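Local coordinates for inner membrane protein (Salmonella typhimurium LT2, PDB 2QJV) that probably isomerises a sugar acid such as 5-deoxy-glucuronate, as a nickel-bound member of the KduI/IolB family, at the interface of chains A and B. Numbering follows the deposited sequence. Chains: chain A/B, Uncharacterized IolB-like protein.

The interface of chains A and B. Residues chain A 202, 204, 208, 213; chain B 198, 200, 215, 217.
A:Arg202 reaches across to B:Tyr217 and takes its phenolic oxygen end-on, in a worked example of one guanidinium being used on both faces and along its edge. A:Arg202 NH1 gives B:Tyr217 OH the shorter hydrogen bond, 2.8 Å and 160° at the hydrogen. A:Arg202 NH2 adds a longer, more bent one to B:Tyr217 OH at 3.3 Å. The oxygen lies in the guanidinium plane, while the tyrosine ring is turned steeply against that plane. Two donors gripping one oxygen should limit rotation of the arginine head.

The faces are used differently. On one lies B:Ala215, whose CB is 3.3 Å from A:Arg202 CZ; over the other lies the ring of A:Tyr204, from the arginine's own chain, so the head is sandwiched between a methyl and an aromatic surface. A:Arg202 NH1 also sits over the face of B:Phe198, 3.4 Å from the ring centroid, as a cation-pi contact in which the guanidinium comes edge-on; the same nitrogen lies over the centre of the A:Tyr204 ring. A:Tyr204 OH is 3.8 Å from B:Phe198 CE2, displaced from the phenylalanine plane towards the side of that nitrogen. With CG anti to the backbone N (chi1 -180°) and the chain extended to NE, A:Arg202 sets its guanidinium among these rings.

A:Arg208 approaches B:Tyr217 from the opposite direction, its chain bent at chi2. Its guanidinium lies 26° from parallel to the ring, with A:Arg208 NH1 3.5 Å from B:Tyr217 CE1. That NH1 also comes in at the edge of the A:Arg202 guanidinium, in its plane. Both arginine heads lie beside the phenol oxygen, and their positive charges may polarise it and perhaps lower its pKa. At the other end of the patch, A:Cys213 SG meets the methyls of B:Leu200, 4.0 Å from CD2.

Two-fold symmetry repeats the patch with the chains exchanged, within a deposited hexamer that may be the working assembly. A:Arg208 sits in a loop; the other side chains come from strands 198-204 and 211-217, part of the cupin-type beta-barrel typical of the KduI/IolB family, and the patch probably forms where these strand surfaces meet their counterparts across the two-fold.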
ATOM      1  N   ARG A 202      13.758  -3.891 -11.752  1.00 36.27           N
ATOM      2  CA  ARG A 202      13.478  -2.724 -10.947  1.00 35.95           C
ATOM      3  C   ARG A 202      13.190  -1.537 -11.872  1.00 36.89           C
ATOM      4  O   ARG A 202      13.968  -1.248 -12.765  1.00 37.99           O
ATOM      5  CB  ARG A 202      14.669  -2.422 -10.030  1.00 35.65           C
ATOM      6  CG  ARG A 202      14.498  -1.240  -9.137  1.00 36.17           C
ATOM      7  CD  ARG A 202      15.808  -0.756  -8.611  1.00 34.34           C
ATOM      8  NE  ARG A 202      15.668   0.403  -7.762  1.00 35.89           N
ATOM      9  CZ  ARG A 202      16.665   1.184  -7.399  1.00 35.54           C
ATOM     10  NH1 ARG A 202      17.900   1.007  -7.895  1.00 37.10           N
ATOM     11  NH2 ARG A 202      16.423   2.204  -6.604  1.00 36.16           N
ATOM     12  N   TYR A 204      12.536   2.469 -11.661  1.00 36.19           N
ATOM     13  CA  TYR A 204      12.738   3.567 -10.737  1.00 35.47           C
ATOM     14  C   TYR A 204      13.183   4.889 -11.379  1.00 34.55           C
ATOM     15  O   TYR A 204      13.884   4.908 -12.390  1.00 35.71           O
ATOM     16  CB  TYR A 204      13.769   3.147  -9.649  1.00 36.05           C
ATOM     17  CG  TYR A 204      15.216   2.937 -10.144  1.00 31.15           C
ATOM     18  CD1 TYR A 204      15.582   1.786 -10.840  1.00 33.43           C
ATOM     19  CD2 TYR A 204      16.202   3.913  -9.924  1.00 34.73           C
ATOM     20  CE1 TYR A 204      16.911   1.598 -11.290  1.00 36.30           C
ATOM     21  CE2 TYR A 204      17.493   3.717 -10.340  1.00 35.38           C
ATOM     22  CZ  TYR A 204      17.846   2.529 -11.020  1.00 32.93           C
ATOM     23  OH  TYR A 204      19.145   2.319 -11.450  1.00 36.37           O
ATOM     24  N   ARG A 208      13.271   8.570  -6.870  0.50 39.77           N
ATOM     25  CA  ARG A 208      12.690   7.388  -6.218  0.50 40.38           C
ATOM     26  C   ARG A 208      11.185   7.536  -5.916  0.50 40.67           C
ATOM     27  O   ARG A 208      10.640   6.762  -5.120  0.50 40.10           O
ATOM     28  CB  ARG A 208      13.444   7.024  -4.926  0.50 41.51           C
ATOM     29  CG  ARG A 208      14.962   7.077  -5.018  0.50 43.26           C
ATOM     30  CD  ARG A 208      15.510   6.178  -6.094  0.50 39.27           C
ATOM     31  NE  ARG A 208      16.956   6.351  -6.257  0.50 41.97           N
ATOM     32  CZ  ARG A 208      17.889   5.767  -5.507  0.50 44.67           C
ATOM     33  NH1 ARG A 208      17.559   4.964  -4.487  0.50 44.89           N
ATOM     34  NH2 ARG A 208      19.166   6.024  -5.763  0.50 46.50           N
ATOM     35  N   CYS A 213      10.535  -2.919  -7.418  0.50 39.11           N
ATOM     36  CA  CYS A 213      11.256  -4.117  -7.780  0.50 37.70           C
ATOM     37  C   CYS A 213      10.228  -5.240  -7.729  0.50 36.41           C
ATOM     38  O   CYS A 213       9.398  -5.290  -6.819  0.50 35.31           O
ATOM     39  CB  CYS A 213      12.439  -4.419  -6.844  0.50 39.71           C
ATOM     40  SG  CYS A 213      13.307  -5.871  -7.412  0.50 42.61           S
TER
ATOM     41  N   PHE B 198      24.136  -1.017  -5.830  1.00 38.36           N
ATOM     42  CA  PHE B 198      23.009  -1.625  -5.179  1.00 39.15           C
ATOM     43  C   PHE B 198      22.914  -3.085  -5.649  1.00 38.18           C
ATOM     44  O   PHE B 198      23.618  -3.501  -6.587  1.00 37.90           O
ATOM     45  CB  PHE B 198      21.689  -0.825  -5.415  1.00 37.89           C
ATOM     46  CG  PHE B 198      21.183  -0.878  -6.819  1.00 38.32           C
ATOM     47  CD1 PHE B 198      20.317  -1.891  -7.224  1.00 39.74           C
ATOM     48  CD2 PHE B 198      21.566   0.081  -7.746  1.00 34.69           C
ATOM     49  CE1 PHE B 198      19.865  -1.949  -8.529  1.00 40.88           C
ATOM     50  CE2 PHE B 198      21.095   0.038  -9.049  1.00 38.72           C
ATOM     51  CZ  PHE B 198      20.254  -1.002  -9.441  1.00 36.63           C
ATOM     52  N   LEU B 200      19.638  -6.343  -5.557  1.00 37.37           N
ATOM     53  CA  LEU B 200      18.217  -6.582  -5.419  1.00 37.96           C
ATOM     54  C   LEU B 200      18.027  -7.824  -4.524  1.00 35.74           C
ATOM     55  O   LEU B 200      18.495  -8.892  -4.867  1.00 39.50           O
ATOM     56  CB  LEU B 200      17.554  -6.741  -6.779  1.00 35.46           C
ATOM     57  CG  LEU B 200      17.672  -5.519  -7.703  1.00 39.80           C
ATOM     58  CD1 LEU B 200      17.076  -5.819  -9.060  1.00 37.24           C
ATOM     59  CD2 LEU B 200      17.010  -4.273  -7.090  1.00 35.13           C
ATOM     60  N   ALA B 215      15.647  -2.726  -3.512  1.00 38.03           N
ATOM     61  CA  ALA B 215      16.924  -2.217  -4.047  1.00 37.05           C
ATOM     62  C   ALA B 215      17.703  -1.756  -2.804  1.00 38.46           C
ATOM     63  O   ALA B 215      17.307  -0.780  -2.134  1.00 40.23           O
ATOM     64  CB  ALA B 215      16.715  -1.081  -5.012  1.00 33.59           C
ATOM     65  N   TYR B 217      21.150  -0.437  -0.980  1.00 38.06           N
ATOM     66  CA  TYR B 217      22.318   0.387  -1.213  1.00 36.37           C
ATOM     67  C   TYR B 217      23.315   0.277  -0.043  1.00 35.50           C
ATOM     68  O   TYR B 217      23.082  -0.436   0.908  1.00 34.99           O
ATOM     69  CB  TYR B 217      21.885   1.837  -1.482  1.00 35.96           C
ATOM     70  CG  TYR B 217      21.238   2.080  -2.840  1.00 33.50           C
ATOM     71  CD1 TYR B 217      19.900   1.675  -3.117  1.00 34.27           C
ATOM     72  CD2 TYR B 217      21.936   2.757  -3.843  1.00 35.27           C
ATOM     73  CE1 TYR B 217      19.328   1.910  -4.382  1.00 38.88           C
ATOM     74  CE2 TYR B 217      21.371   3.000  -5.082  1.00 33.89           C
ATOM     75  CZ  TYR B 217      20.081   2.580  -5.363  1.00 34.19           C
ATOM     76  OH  TYR B 217      19.607   2.890  -6.629  1.00 35.02           O
TER